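Local atomic coordinates of lipid II:glycine glycyltransferase (Staphylococcus aureus, PDB entry 6SNR), a protein that probably adds the first glycine of the pentaglycine cross-bridge to the lysine of lipid II, using glycyl-tRNA as donor. Residues T68-S73 and Y103-D108; Y39-A44 and L57-V62; A251-W256 and D276-I281; K241-L246 and D286-L291. All blocks are in the same frame, centred on the assembly; numbering follows the deposited sequence.

Interaction 1 (T68-S73 and Y103-D108); sequences TLCYIS and YAIKID
Ile72 and Ile105 lie side by side, pointing the same way, with Ile72 CD1 3.8 Å from Ile105 CG2. Ile107 CG2 closes on Ile72 CB at 4.0 Å. Cys70 adds its sulphur to this face: with SG anti to the backbone N (chi1 180°), it lies 4.1 Å from Ile105 CG1. Ile105 is also packed by Ala93 and Ala97 of helix 83-99, so this is the face covered by the helix of the beta-alpha-beta unit whose parallel strands 68-78 and 102-107 carry the two segments. Backbone bonds such as Lys106 N to Cys70 O at 2.9 Å hold the strands together. On the other face the methylenes of Lys106 pass the rim of the Tyr71 ring, CD reaching Tyr71 CD1 at 3.9 Å, and Leu69 CD1 sits 3.8 Å from Tyr103 CZ. At the polar edge Tyr71 OH donates to Asp108 OD2 over 2.6 Å, on the syn lone pair, the ring and carboxylate planes being 60° apart. Asp108 OD1 takes the amide of Arg74, and Tyr71 OH also bonds Gln143. Bent at chi3 and chi4, Lys106 carries NZ away to Asp389, Glu387 and Glu401, the last of which also accepts from Tyr103 OH. Three carboxylates round one buried lysine would be expected to stabilise its positive charge.

Interaction 2 (Y39-A44 and L57-V62); sequences YARRIA and LLFKKV
Tyr39 lays one face of its ring over Phe59 CB, which sits 3.5 Å from the ring centroid and 18° off the normal, a CH-pi contact. The closest ring atom, Tyr39 CZ, is 3.4 Å from Phe59 CB. Tyr39 CG stands between the backbone N and the carbonyl carbon (chi1 61°), on the side from which the ring reaches Phe59. The two rings are nearly parallel, at 23°, but displaced, with little of one above the other; the Phe59 ring instead has Tyr39 O at its edge, in plane. Further along the same face Ile43 meets Leu57 at about a right angle, Ile43 CG1 to Leu57 CD1 at 4.0 Å. On the reverse face Ala40 CB touches Leu58 CD2 at 3.7 Å, and Ala30 of helix 27-33 packs on both. The segments belong to an antiparallel beta hairpin: Tyr39 and Phe59 form a hydrogen-bonded pair, with Phe59 N to Tyr39 O at 2.7 Å, and Arg41 and Leu57 form another. Phe59 and Ile43 are covered by Ile96 of helix 83-99, whereas partly exposed Tyr39 sends its hydroxyl to Glu100. Its ring shields Phe59 CB, while paired amides satisfy the backbone.

Interaction 3 (A251-W256 and D276-I281); sequences AEIAKW and DAQNKI
Ile253 and Ala277 bring their CA atoms within 6.8 Å, the nearest backbone approach of two helical segments whose axes come to 10.0 Å and run antiparallel at 163°. They belong to helices 235-262 and 267-297, which form the antiparallel coiled-coil arm characteristic of Fem ligases. The packing is knobs-into-holes: Ile253 enters a hole made by Ile274, Ala277, Gln278 and Ile281 on the partner helix. Its CG1 rests on the methyl of Ala277, CB to CG1 3.7 Å, and the short alanine lets the isoleucine lie close against the helix. With chi2 at 169° the chain runs on extended to CD1, which meets Ile281 CD1 tip to tip at 3.6 Å and passes 4.1 Å from Gln278 CG. Ile281 in turn packs on Leu246 and Leu249 of the first helix, carrying the apolar seam along the arm. No direct hydrogen bond joins the two segments. Flanking the seam, the opposite charges of Glu252 and Lys280 stay apart, OE1 to NZ 5.5 Å, and one water spans them. That water donates to Glu252 OE1 at 3.0 Å and accepts from Lys280 NZ at 3.0 Å.

Interaction 4 (K241-L246 and D286-L291); sequences KVNQEL and DLKRDL
Lys288 CB starts 4.4 Å from Val242 CG1, Val242 and Lys288 being the nearest CA pair of the two segments. From there the side chain leaves with CG anti to the backbone N (chi1 -176°) and stays extended, crossing the Asn243 side chain at about a right angle. CD and CE both pass the amide oxygen, each 3.5 Å from Asn243 OD1. At the tip NZ donates to Asn243 OD1 over 2.8 Å; the donor stands 17° out of the carbonyl plane, with a C=O...N angle of 128°, well off the carbonyl axis. This is the inner part of the antiparallel coiled coil of helices 235-262 and 267-297, so the lysine reaches over one flank of the seam between them. The seam itself is apolar: Val242 CG2 touches Leu287 CD2 at 3.9 Å and Leu291 CD1 at 4.2 Å. Leu291 also rests on Asn238 and Ile239, a turn back along the helix of Val242.

How the interactions relate
Interactions 1 and 2 sit about 8 Å apart, centre to centre, in one mixed sheet, where strands 50-61 and 68-78 are neighbours, joined by Tyr71 N to Leu58 O at 2.7 Å. The hairpin precedes the beta-alpha-beta unit. Interactions 3 and 4 share helices 235-262 and 267-297, with centres about 15 Å apart; interaction 4 opens first along the chain and closes last, and interaction 3 lies nearer the tip of the helical hairpin. The two groups are about 58 to 69 Å apart between centres, on opposite sides of the chain's centre. The arm is inserted between strands 226-233 and 302-312 of a second sheet, so the molecule is elongated, with interactions 1 and 2 at the far end.

Interaction 1 (T68-S73 and Y103-D108)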
loop_
_atom_site.group_PDB
_atom_site.type_symbol
_atom_site.label_atom_id
_atom_site.label_comp_id
_atom_site.label_asym_id
_atom_site.label_seq_id
_atom_site.Cartn_x
_atom_site.Cartn_y
_atom_site.Cartn_z
ATOM N N THR A 68 -13.074 -16.868 -23.462
ATOM C CA THR A 68 -12.447 -16.326 -22.271
ATOM C C THR A 68 -11.862 -14.953 -22.580
ATOM O O THR A 68 -11.664 -14.587 -23.742
ATOM C CB THR A 68 -11.287 -17.236 -21.769
ATOM O OG1 THR A 68 -10.341 -17.426 -22.815
ATOM C CG2 THR A 68 -11.787 -18.566 -21.252
ATOM N N LEU A 69 -11.540 -14.200 -21.535
ATOM C CA LEU A 69 -10.568 -13.114 -21.593
ATOM C C LEU A 69 -9.204 -13.626 -21.115
ATOM O O LEU A 69 -9.179 -14.343 -20.125
ATOM C CB LEU A 69 -10.971 -11.939 -20.682
ATOM C CG LEU A 69 -9.948 -10.745 -20.629
ATOM C CD1 LEU A 69 -9.663 -10.082 -21.968
ATOM C CD2 LEU A 69 -10.341 -9.701 -19.577
ATOM N N CYS A 70 -8.151 -13.298 -21.844
ATOM C CA CYS A 70 -6.754 -13.453 -21.394
ATOM C C CYS A 70 -6.287 -12.124 -20.841
ATOM O O CYS A 70 -6.096 -11.154 -21.585
ATOM C CB CYS A 70 -5.838 -13.900 -22.543
ATOM S SG CYS A 70 -4.105 -14.101 -22.068
ATOM N N TYR A 71 -6.068 -12.051 -19.522
ATOM C CA TYR A 71 -5.648 -10.800 -18.918
ATOM C C TYR A 71 -4.278 -10.976 -18.262
ATOM O O TYR A 71 -4.139 -11.793 -17.326
ATOM C CB TYR A 71 -6.695 -10.343 -17.913
ATOM C CG TYR A 71 -6.391 -9.051 -17.166
ATOM C CD1 TYR A 71 -5.671 -8.009 -17.750
ATOM C CD2 TYR A 71 -6.760 -8.938 -15.823
ATOM C CE1 TYR A 71 -5.348 -6.850 -17.034
ATOM C CE2 TYR A 71 -6.450 -7.779 -15.098
ATOM C CZ TYR A 71 -5.772 -6.743 -15.722
ATOM O OH TYR A 71 -5.438 -5.616 -14.960
ATOM N N ILE A 72 -3.316 -10.247 -18.772
ATOM C CA ILE A 72 -1.916 -10.251 -18.293
ATOM C C ILE A 72 -1.780 -9.039 -17.390
ATOM O O ILE A 72 -1.302 -7.983 -17.809
ATOM C CB ILE A 72 -0.873 -10.250 -19.422
ATOM C CG1 ILE A 72 -1.177 -11.375 -20.442
ATOM C CG2 ILE A 72 0.554 -10.380 -18.862
ATOM C CD1 ILE A 72 -0.181 -11.555 -21.556
ATOM N N SER A 73 -2.218 -9.206 -16.144
ATOM C CA SER A 73 -2.418 -8.027 -15.220
ATOM C C SER A 73 -1.068 -7.485 -14.754
ATOM O O SER A 73 -0.277 -8.170 -14.056
ATOM C CB SER A 73 -3.286 -8.427 -14.005
ATOM O OG SER A 73 -2.781 -9.582 -13.291
ATOM N N TYR A 103 -11.025 -14.044 -26.509
ATOM C CA TYR A 103 -11.408 -13.043 -27.526
ATOM C C TYR A 103 -10.350 -11.950 -27.681
ATOM O O TYR A 103 -10.358 -11.205 -28.673
ATOM C CB TYR A 103 -12.795 -12.455 -27.218
ATOM C CG TYR A 103 -12.839 -11.542 -26.029
ATOM C CD1 TYR A 103 -12.463 -10.207 -26.147
ATOM C CD2 TYR A 103 -13.258 -12.003 -24.799
ATOM C CE1 TYR A 103 -12.538 -9.359 -25.034
ATOM C CE2 TYR A 103 -13.329 -11.163 -23.688
ATOM C CZ TYR A 103 -12.948 -9.867 -23.815
ATOM O OH TYR A 103 -13.030 -9.027 -22.713
ATOM N N ALA A 104 -9.413 -11.843 -26.714
ATOM C CA ALA A 104 -8.320 -10.867 -26.736
ATOM C C ALA A 104 -7.295 -11.197 -25.630
ATOM O O ALA A 104 -7.655 -11.928 -24.701
ATOM C CB ALA A 104 -8.877 -9.455 -26.468
ATOM N N ILE A 105 -6.130 -10.603 -25.799
ATOM C CA ILE A 105 -5.031 -10.589 -24.820
ATOM C C ILE A 105 -4.892 -9.129 -24.382
ATOM O O ILE A 105 -4.534 -8.259 -25.162
ATOM C CB ILE A 105 -3.701 -11.038 -25.426
ATOM C CG1 ILE A 105 -3.790 -12.504 -25.863
ATOM C CG2 ILE A 105 -2.545 -10.830 -24.431
ATOM C CD1 ILE A 105 -2.703 -12.861 -26.835
ATOM N N LYS A 106 -5.156 -8.911 -23.102
ATOM C CA LYS A 106 -5.191 -7.559 -22.524
ATOM C C LYS A 106 -3.966 -7.385 -21.638
ATOM O O LYS A 106 -3.759 -8.205 -20.712
ATOM C CB LYS A 106 -6.462 -7.396 -21.696
ATOM C CG LYS A 106 -6.596 -6.013 -20.977
ATOM C CD LYS A 106 -7.869 -5.932 -20.206
ATOM C CE LYS A 106 -9.098 -6.003 -21.080
ATOM N NZ LYS A 106 -9.205 -4.879 -22.058
ATOM N N ILE A 107 -3.229 -6.285 -21.849
ATOM C CA ILE A 107 -2.058 -6.023 -20.997
ATOM C C ILE A 107 -2.108 -4.580 -20.460
ATOM O O ILE A 107 -2.834 -3.725 -20.993
ATOM C CB ILE A 107 -0.737 -6.216 -21.733
ATOM C CG1 ILE A 107 -0.538 -5.108 -22.800
ATOM C CG2 ILE A 107 -0.615 -7.600 -22.393
ATOM C CD1 ILE A 107 0.797 -5.115 -23.452
ATOM N N ASP A 108 -1.365 -4.340 -19.372
ATOM C CA ASP A 108 -1.407 -3.035 -18.683
ATOM C C ASP A 108 -0.137 -2.851 -17.821
ATOM O O ASP A 108 -0.229 -2.717 -16.589
ATOM C CB ASP A 108 -2.731 -2.783 -17.902
ATOM C CG ASP A 108 -3.133 -3.860 -16.932
ATOM O OD1 ASP A 108 -2.466 -4.916 -16.831
ATOM O OD2 ASP A 108 -4.162 -3.744 -16.278
#

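Interaction 2 (Y39-A44 and L57-V62)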
loop_
_atom_site.group_PDB
_atom_site.type_symbol
_atom_site.label_atom_id
_atom_site.label_comp_id
_atom_site.label_asym_id
_atom_site.label_seq_id
_atom_site.Cartn_x
_atom_site.Cartn_y
_atom_site.Cartn_z
ATOM N N TYR A 39 -8.040 -18.627 -13.866
ATOM C CA TYR A 39 -6.987 -19.656 -13.910
ATOM C C TYR A 39 -5.770 -19.144 -14.646
ATOM O O TYR A 39 -5.872 -18.347 -15.583
ATOM C CB TYR A 39 -7.463 -21.006 -14.479
ATOM C CG TYR A 39 -7.982 -21.000 -15.928
ATOM C CD1 TYR A 39 -9.306 -20.618 -16.198
ATOM C CD2 TYR A 39 -7.200 -21.444 -16.983
ATOM C CE1 TYR A 39 -9.800 -20.605 -17.504
ATOM C CE2 TYR A 39 -7.695 -21.450 -18.289
ATOM C CZ TYR A 39 -8.998 -21.046 -18.525
ATOM O OH TYR A 39 -9.411 -21.044 -19.858
ATOM N N ALA A 40 -4.592 -19.618 -14.229
ATOM C CA ALA A 40 -3.350 -19.054 -14.653
ATOM C C ALA A 40 -2.490 -19.938 -15.538
ATOM O O ALA A 40 -2.476 -21.194 -15.387
ATOM C CB ALA A 40 -2.523 -18.590 -13.434
ATOM N N ARG A 41 -1.718 -19.274 -16.379
ATOM C CA ARG A 41 -0.675 -19.897 -17.193
ATOM C C ARG A 41 0.486 -18.961 -17.231
ATOM O O ARG A 41 0.306 -17.755 -17.111
ATOM C CB ARG A 41 -1.197 -20.164 -18.602
ATOM C CG ARG A 41 -2.265 -21.248 -18.641
ATOM C CD ARG A 41 -1.734 -22.672 -18.381
ATOM N NE ARG A 41 -0.719 -22.967 -19.343
ATOM C CZ ARG A 41 -0.965 -23.379 -20.594
ATOM N NH1 ARG A 41 -2.203 -23.634 -21.011
ATOM N NH2 ARG A 41 0.044 -23.557 -21.421
ATOM N N ARG A 42 1.697 -19.484 -17.359
ATOM C CA ARG A 42 2.902 -18.682 -17.473
ATOM C C ARG A 42 3.626 -18.919 -18.786
ATOM O O ARG A 42 3.548 -20.017 -19.377
ATOM C CB ARG A 42 3.875 -18.927 -16.272
ATOM C CG ARG A 42 3.364 -18.402 -14.931
ATOM C CD ARG A 42 4.519 -18.309 -13.949
ATOM N NE ARG A 42 4.889 -19.669 -13.443
ATOM C CZ ARG A 42 5.990 -20.336 -13.803
ATOM N NH1 ARG A 42 6.817 -19.881 -14.730
ATOM N NH2 ARG A 42 6.233 -21.542 -13.264
ATOM N N ILE A 43 4.374 -17.911 -19.197
ATOM C CA ILE A 43 5.314 -17.936 -20.338
ATOM C C ILE A 43 6.621 -17.297 -19.888
ATOM O O ILE A 43 6.658 -16.439 -19.005
ATOM C CB ILE A 43 4.797 -17.231 -21.607
ATOM C CG1 ILE A 43 4.375 -15.756 -21.351
ATOM C CG2 ILE A 43 3.577 -17.975 -22.132
ATOM C CD1 ILE A 43 3.892 -14.961 -22.578
ATOM N N ALA A 44 7.719 -17.715 -20.512
ATOM C CA ALA A 44 9.043 -17.137 -20.301
ATOM C C ALA A 44 9.803 -17.282 -21.584
ATOM O O ALA A 44 9.636 -18.269 -22.286
ATOM C CB ALA A 44 9.775 -17.773 -19.129
ATOM N N LEU A 57 -0.441 -15.102 -17.283
ATOM C CA LEU A 57 -1.729 -14.914 -17.975
ATOM C C LEU A 57 -2.828 -15.419 -17.118
ATOM O O LEU A 57 -2.782 -16.573 -16.624
ATOM C CB LEU A 57 -1.716 -15.722 -19.319
ATOM C CG LEU A 57 -0.859 -15.254 -20.485
ATOM C CD1 LEU A 57 0.589 -14.973 -20.216
ATOM C CD2 LEU A 57 -1.000 -16.298 -21.613
ATOM N N LEU A 58 -3.868 -14.617 -16.893
ATOM C CA LEU A 58 -5.020 -15.047 -16.175
ATOM C C LEU A 58 -6.157 -15.158 -17.167
ATOM O O LEU A 58 -6.438 -14.233 -17.925
ATOM C CB LEU A 58 -5.425 -14.055 -15.069
ATOM C CG LEU A 58 -4.383 -13.975 -13.942
ATOM C CD1 LEU A 58 -4.730 -12.860 -12.937
ATOM C CD2 LEU A 58 -4.303 -15.298 -13.227
ATOM N N PHE A 59 -6.848 -16.275 -17.100
ATOM C CA PHE A 59 -8.055 -16.511 -17.922
ATOM C C PHE A 59 -9.330 -16.620 -17.124
ATOM O O PHE A 59 -9.359 -17.241 -16.041
ATOM C CB PHE A 59 -7.864 -17.865 -18.708
ATOM C CG PHE A 59 -6.815 -17.806 -19.741
ATOM C CD1 PHE A 59 -7.080 -17.449 -21.036
ATOM C CD2 PHE A 59 -5.504 -18.168 -19.459
ATOM C CE1 PHE A 59 -6.093 -17.395 -21.986
ATOM C CE2 PHE A 59 -4.521 -18.098 -20.397
ATOM C CZ PHE A 59 -4.785 -17.715 -21.690
ATOM N N LYS A 60 -10.438 -16.118 -17.709
ATOM C CA LYS A 60 -11.728 -16.262 -17.074
ATOM C C LYS A 60 -12.775 -16.348 -18.169
ATOM O O LYS A 60 -12.731 -15.591 -19.108
ATOM C CB LYS A 60 -12.064 -15.126 -16.127
ATOM C CG LYS A 60 -13.339 -15.325 -15.304
ATOM C CD LYS A 60 -13.509 -14.256 -14.251
ATOM C CE LYS A 60 -14.877 -14.297 -13.602
ATOM N NZ LYS A 60 -14.966 -13.352 -12.439
ATOM N N LYS A 61 -13.720 -17.276 -17.989
ATOM C CA LYS A 61 -14.818 -17.465 -18.951
ATOM C C LYS A 61 -15.727 -16.240 -18.980
ATOM O O LYS A 61 -16.056 -15.658 -17.938
ATOM C CB LYS A 61 -15.608 -18.709 -18.561
ATOM C CG LYS A 61 -16.890 -18.955 -19.366
ATOM C CD LYS A 61 -18.021 -19.419 -18.453
ATOM C CE LYS A 61 -18.274 -18.417 -17.333
ATOM N NZ LYS A 61 -19.696 -18.191 -16.930
ATOM N N VAL A 62 -16.137 -15.859 -20.192
ATOM C CA VAL A 62 -17.099 -14.722 -20.380
ATOM C C VAL A 62 -18.530 -15.225 -20.070
ATOM O O VAL A 62 -18.929 -16.270 -20.599
ATOM C CB VAL A 62 -17.003 -14.124 -21.795
ATOM C CG1 VAL A 62 -17.978 -12.960 -21.929
ATOM C CG2 VAL A 62 -15.598 -13.623 -22.131
#

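Interaction 3 (A251-W256 and D276-I281)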
loop_
_atom_site.group_PDB
_atom_site.type_symbol
_atom_site.label_atom_id
_atom_site.label_comp_id
_atom_site.label_asym_id
_atom_site.label_seq_id
_atom_site.Cartn_x
_atom_site.Cartn_y
_atom_site.Cartn_z
ATOM N N ALA A 251 11.876 14.967 40.162
ATOM C CA ALA A 251 13.340 15.151 40.155
ATOM C C ALA A 251 13.767 16.534 39.642
ATOM O O ALA A 251 14.739 17.094 40.159
ATOM C CB ALA A 251 14.031 14.039 39.375
ATOM N N GLU A 252 13.063 17.077 38.636
ATOM C CA GLU A 252 13.277 18.454 38.205
ATOM C C GLU A 252 13.047 19.411 39.371
ATOM O O GLU A 252 13.814 20.347 39.572
ATOM C CB GLU A 252 12.333 18.851 37.059
ATOM C CG GLU A 252 12.616 18.248 35.692
ATOM C CD GLU A 252 11.490 18.547 34.699
ATOM O OE1 GLU A 252 10.860 19.631 34.819
ATOM O OE2 GLU A 252 11.216 17.698 33.809
ATOM N N ILE A 253 11.953 19.196 40.109
ATOM C CA ILE A 253 11.613 20.081 41.205
ATOM C C ILE A 253 12.714 20.022 42.264
ATOM O O ILE A 253 13.129 21.066 42.772
ATOM C CB ILE A 253 10.240 19.768 41.806
ATOM C CG1 ILE A 253 9.164 20.204 40.824
ATOM C CG2 ILE A 253 10.023 20.538 43.099
ATOM C CD1 ILE A 253 7.747 19.731 41.128
ATOM N N ALA A 254 13.174 18.814 42.583
ATOM C CA ALA A 254 14.315 18.660 43.507
ATOM C C ALA A 254 15.519 19.497 43.086
ATOM O O ALA A 254 16.104 20.203 43.918
ATOM C CB ALA A 254 14.725 17.196 43.630
ATOM N N LYS A 255 15.880 19.423 41.807
ATOM C CA LYS A 255 17.026 20.156 41.237
ATOM C C LYS A 255 16.862 21.686 41.360
ATOM O O LYS A 255 17.779 22.377 41.786
ATOM C CB LYS A 255 17.228 19.729 39.774
ATOM C CG LYS A 255 18.266 20.512 38.975
ATOM C CD LYS A 255 18.177 20.222 37.475
ATOM C CE LYS A 255 16.961 20.880 36.836
ATOM N NZ LYS A 255 16.872 20.681 35.366
ATOM N N TRP A 256 15.702 22.221 40.970
ATOM C CA TRP A 256 15.441 23.662 41.122
ATOM C C TRP A 256 15.338 24.109 42.584
ATOM O O TRP A 256 15.716 25.222 42.909
ATOM C CB TRP A 256 14.166 24.084 40.337
ATOM C CG TRP A 256 14.383 24.150 38.857
ATOM C CD1 TRP A 256 13.907 23.276 37.918
ATOM C CD2 TRP A 256 15.172 25.122 38.134
ATOM N NE1 TRP A 256 14.340 23.647 36.660
ATOM C CE2 TRP A 256 15.099 24.782 36.758
ATOM C CE3 TRP A 256 15.911 26.252 38.510
ATOM C CZ2 TRP A 256 15.750 25.532 35.761
ATOM C CZ3 TRP A 256 16.567 27.011 37.504
ATOM C CH2 TRP A 256 16.474 26.639 36.150
ATOM N N ASP A 276 5.706 25.575 37.247
ATOM C CA ASP A 276 5.406 24.904 35.973
ATOM C C ASP A 276 5.351 23.376 36.134
ATOM O O ASP A 276 4.413 22.683 35.671
ATOM C CB ASP A 276 6.484 25.236 34.920
ATOM C CG ASP A 276 6.446 26.657 34.435
ATOM O OD1 ASP A 276 5.470 27.377 34.723
ATOM O OD2 ASP A 276 7.436 27.045 33.713
ATOM N N ALA A 277 6.354 22.817 36.818
ATOM C CA ALA A 277 6.413 21.395 37.001
ATOM C C ALA A 277 5.274 20.848 37.911
ATOM O O ALA A 277 4.716 19.805 37.665
ATOM C CB ALA A 277 7.775 20.987 37.532
ATOM N N GLN A 278 4.926 21.600 38.942
ATOM C CA GLN A 278 3.788 21.243 39.799
ATOM C C GLN A 278 2.486 21.147 38.972
ATOM O O GLN A 278 1.670 20.251 39.177
ATOM C CB GLN A 278 3.563 22.288 40.893
ATOM C CG GLN A 278 4.629 22.292 41.989
ATOM C CD GLN A 278 4.571 23.482 42.976
ATOM O OE1 GLN A 278 3.771 24.455 42.848
ATOM N NE2 GLN A 278 5.410 23.396 43.987
ATOM N N ASN A 279 2.282 22.140 38.123
ATOM C CA ASN A 279 1.109 22.148 37.211
ATOM C C ASN A 279 1.091 20.912 36.312
ATOM O O ASN A 279 0.053 20.263 36.159
ATOM C CB ASN A 279 1.057 23.435 36.394
ATOM C CG ASN A 279 0.748 24.674 37.244
ATOM O OD1 ASN A 279 0.198 24.572 38.359
ATOM N ND2 ASN A 279 1.101 25.847 36.730
ATOM N N LYS A 280 2.249 20.572 35.744
ATOM C CA LYS A 280 2.351 19.378 34.940
ATOM C C LYS A 280 2.081 18.106 35.727
ATOM O O LYS A 280 1.429 17.196 35.231
ATOM C CB LYS A 280 3.680 19.292 34.194
ATOM C CG LYS A 280 3.939 20.411 33.204
ATOM C CD LYS A 280 5.276 20.164 32.494
ATOM C CE LYS A 280 5.796 21.386 31.770
ATOM N NZ LYS A 280 7.095 21.052 31.118
ATOM N N ILE A 281 2.536 18.044 36.976
ATOM C CA ILE A 281 2.280 16.905 37.807
ATOM C C ILE A 281 0.756 16.705 38.032
ATOM O O ILE A 281 0.219 15.592 37.927
ATOM C CB ILE A 281 3.020 17.082 39.163
ATOM C CG1 ILE A 281 4.512 16.777 38.926
ATOM C CG2 ILE A 281 2.449 16.126 40.186
ATOM C CD1 ILE A 281 5.445 17.123 40.086
HETATM O O HOH W 1 8.406 21.087 33.856
#

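Interaction 4 (K241-L246 and D286-L291)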
loop_
_atom_site.group_PDB
_atom_site.type_symbol
_atom_site.label_atom_id
_atom_site.label_comp_id
_atom_site.label_asym_id
_atom_site.label_seq_id
_atom_site.Cartn_x
_atom_site.Cartn_y
_atom_site.Cartn_z
ATOM N N LYS A 241 4.170 5.096 31.339
ATOM C CA LYS A 241 4.812 6.279 30.817
ATOM C C LYS A 241 4.502 7.487 31.746
ATOM O O LYS A 241 5.384 8.279 31.995
ATOM C CB LYS A 241 4.329 6.557 29.386
ATOM C CG LYS A 241 4.855 7.807 28.691
ATOM C CD LYS A 241 4.400 7.913 27.223
ATOM C CE LYS A 241 2.869 7.942 27.070
ATOM N NZ LYS A 241 2.353 8.766 25.932
ATOM N N VAL A 242 3.253 7.618 32.198
ATOM C CA VAL A 242 2.875 8.764 33.045
ATOM C C VAL A 242 3.620 8.677 34.378
ATOM O O VAL A 242 4.148 9.666 34.843
ATOM C CB VAL A 242 1.348 8.866 33.238
ATOM C CG1 VAL A 242 0.998 9.920 34.308
ATOM C CG2 VAL A 242 0.673 9.209 31.926
ATOM N N ASN A 243 3.708 7.488 34.949
ATOM C CA ASN A 243 4.420 7.294 36.215
ATOM C C ASN A 243 5.877 7.708 36.098
ATOM O O ASN A 243 6.446 8.330 37.006
ATOM C CB ASN A 243 4.305 5.848 36.685
ATOM C CG ASN A 243 2.933 5.515 37.213
ATOM O OD1 ASN A 243 2.200 6.407 37.639
ATOM N ND2 ASN A 243 2.554 4.234 37.168
ATOM N N GLN A 244 6.495 7.362 34.970
ATOM C CA GLN A 244 7.872 7.760 34.731
ATOM C C GLN A 244 7.985 9.273 34.608
ATOM O O GLN A 244 8.896 9.852 35.175
ATOM C CB GLN A 244 8.473 7.044 33.493
ATOM C CG GLN A 244 9.846 7.564 33.057
ATOM C CD GLN A 244 10.994 7.056 33.916
ATOM O OE1 GLN A 244 11.340 5.878 33.865
ATOM N NE2 GLN A 244 11.603 7.949 34.697
ATOM N N GLU A 245 7.061 9.908 33.887
ATOM C CA GLU A 245 7.044 11.373 33.735
ATOM C C GLU A 245 6.878 12.024 35.103
ATOM O O GLU A 245 7.561 13.008 35.394
ATOM C CB GLU A 245 5.943 11.851 32.764
ATOM C CG GLU A 245 6.250 11.574 31.283
ATOM C CD GLU A 245 5.130 11.972 30.316
ATOM O OE1 GLU A 245 4.314 12.854 30.656
ATOM O OE2 GLU A 245 5.071 11.409 29.186
ATOM N N LEU A 246 6.011 11.465 35.944
ATOM C CA LEU A 246 5.838 12.006 37.317
ATOM C C LEU A 246 7.141 11.928 38.103
ATOM O O LEU A 246 7.508 12.860 38.801
ATOM C CB LEU A 246 4.751 11.270 38.071
ATOM C CG LEU A 246 3.328 11.531 37.559
ATOM C CD1 LEU A 246 2.350 10.517 38.130
ATOM C CD2 LEU A 246 2.913 12.975 37.855
ATOM N N ASP A 286 -4.355 13.652 36.642
ATOM C CA ASP A 286 -5.674 13.655 36.071
ATOM C C ASP A 286 -5.695 12.669 34.886
ATOM O O ASP A 286 -6.641 11.894 34.733
ATOM C CB ASP A 286 -6.061 15.029 35.541
ATOM C CG ASP A 286 -6.344 16.052 36.639
ATOM O OD1 ASP A 286 -6.610 15.672 37.790
ATOM O OD2 ASP A 286 -6.329 17.242 36.291
ATOM N N LEU A 287 -4.643 12.695 34.084
ATOM C CA LEU A 287 -4.563 11.766 32.926
ATOM C C LEU A 287 -4.500 10.315 33.385
ATOM O O LEU A 287 -5.104 9.439 32.784
ATOM C CB LEU A 287 -3.341 12.080 32.063
ATOM C CG LEU A 287 -3.032 11.167 30.868
ATOM C CD1 LEU A 287 -4.235 11.154 29.955
ATOM C CD2 LEU A 287 -1.796 11.696 30.168
ATOM N N LYS A 288 -3.766 10.053 34.456
ATOM C CA LYS A 288 -3.646 8.713 34.999
ATOM C C LYS A 288 -5.036 8.192 35.364
ATOM O O LYS A 288 -5.409 7.073 35.005
ATOM C CB LYS A 288 -2.723 8.700 36.212
ATOM C CG LYS A 288 -2.465 7.335 36.782
ATOM C CD LYS A 288 -1.199 7.344 37.645
ATOM C CE LYS A 288 -1.167 6.123 38.555
ATOM N NZ LYS A 288 0.028 6.147 39.429
ATOM N N ARG A 289 -5.852 9.041 35.991
ATOM C CA ARG A 289 -7.238 8.665 36.302
ATOM C C ARG A 289 -8.043 8.294 35.040
ATOM O O ARG A 289 -8.809 7.339 35.045
ATOM C CB ARG A 289 -8.004 9.787 37.039
ATOM C CG ARG A 289 -7.488 10.138 38.433
ATOM C CD ARG A 289 -7.746 9.044 39.456
ATOM N NE ARG A 289 -6.681 8.036 39.476
ATOM C CZ ARG A 289 -5.472 8.220 40.007
ATOM N NH1 ARG A 289 -5.143 9.384 40.565
ATOM N NH2 ARG A 289 -4.560 7.235 39.958
ATOM N N ASP A 290 -7.893 9.098 34.001
ATOM C CA ASP A 290 -8.657 8.906 32.752
ATOM C C ASP A 290 -8.225 7.588 32.089
ATOM O O ASP A 290 -9.081 6.814 31.616
ATOM C CB ASP A 290 -8.459 10.086 31.793
ATOM C CG ASP A 290 -8.958 11.421 32.337
ATOM O OD1 ASP A 290 -9.760 11.458 33.290
ATOM O OD2 ASP A 290 -8.593 12.454 31.732
ATOM N N LEU A 291 -6.920 7.319 32.118
ATOM C CA LEU A 291 -6.354 6.054 31.573
ATOM C C LEU A 291 -6.780 4.834 32.373
ATOM O O LEU A 291 -6.986 3.754 31.812
ATOM C CB LEU A 291 -4.834 6.107 31.495
ATOM C CG LEU A 291 -4.304 7.067 30.440
ATOM C CD1 LEU A 291 -2.843 7.357 30.676
ATOM C CD2 LEU A 291 -4.553 6.486 29.044
#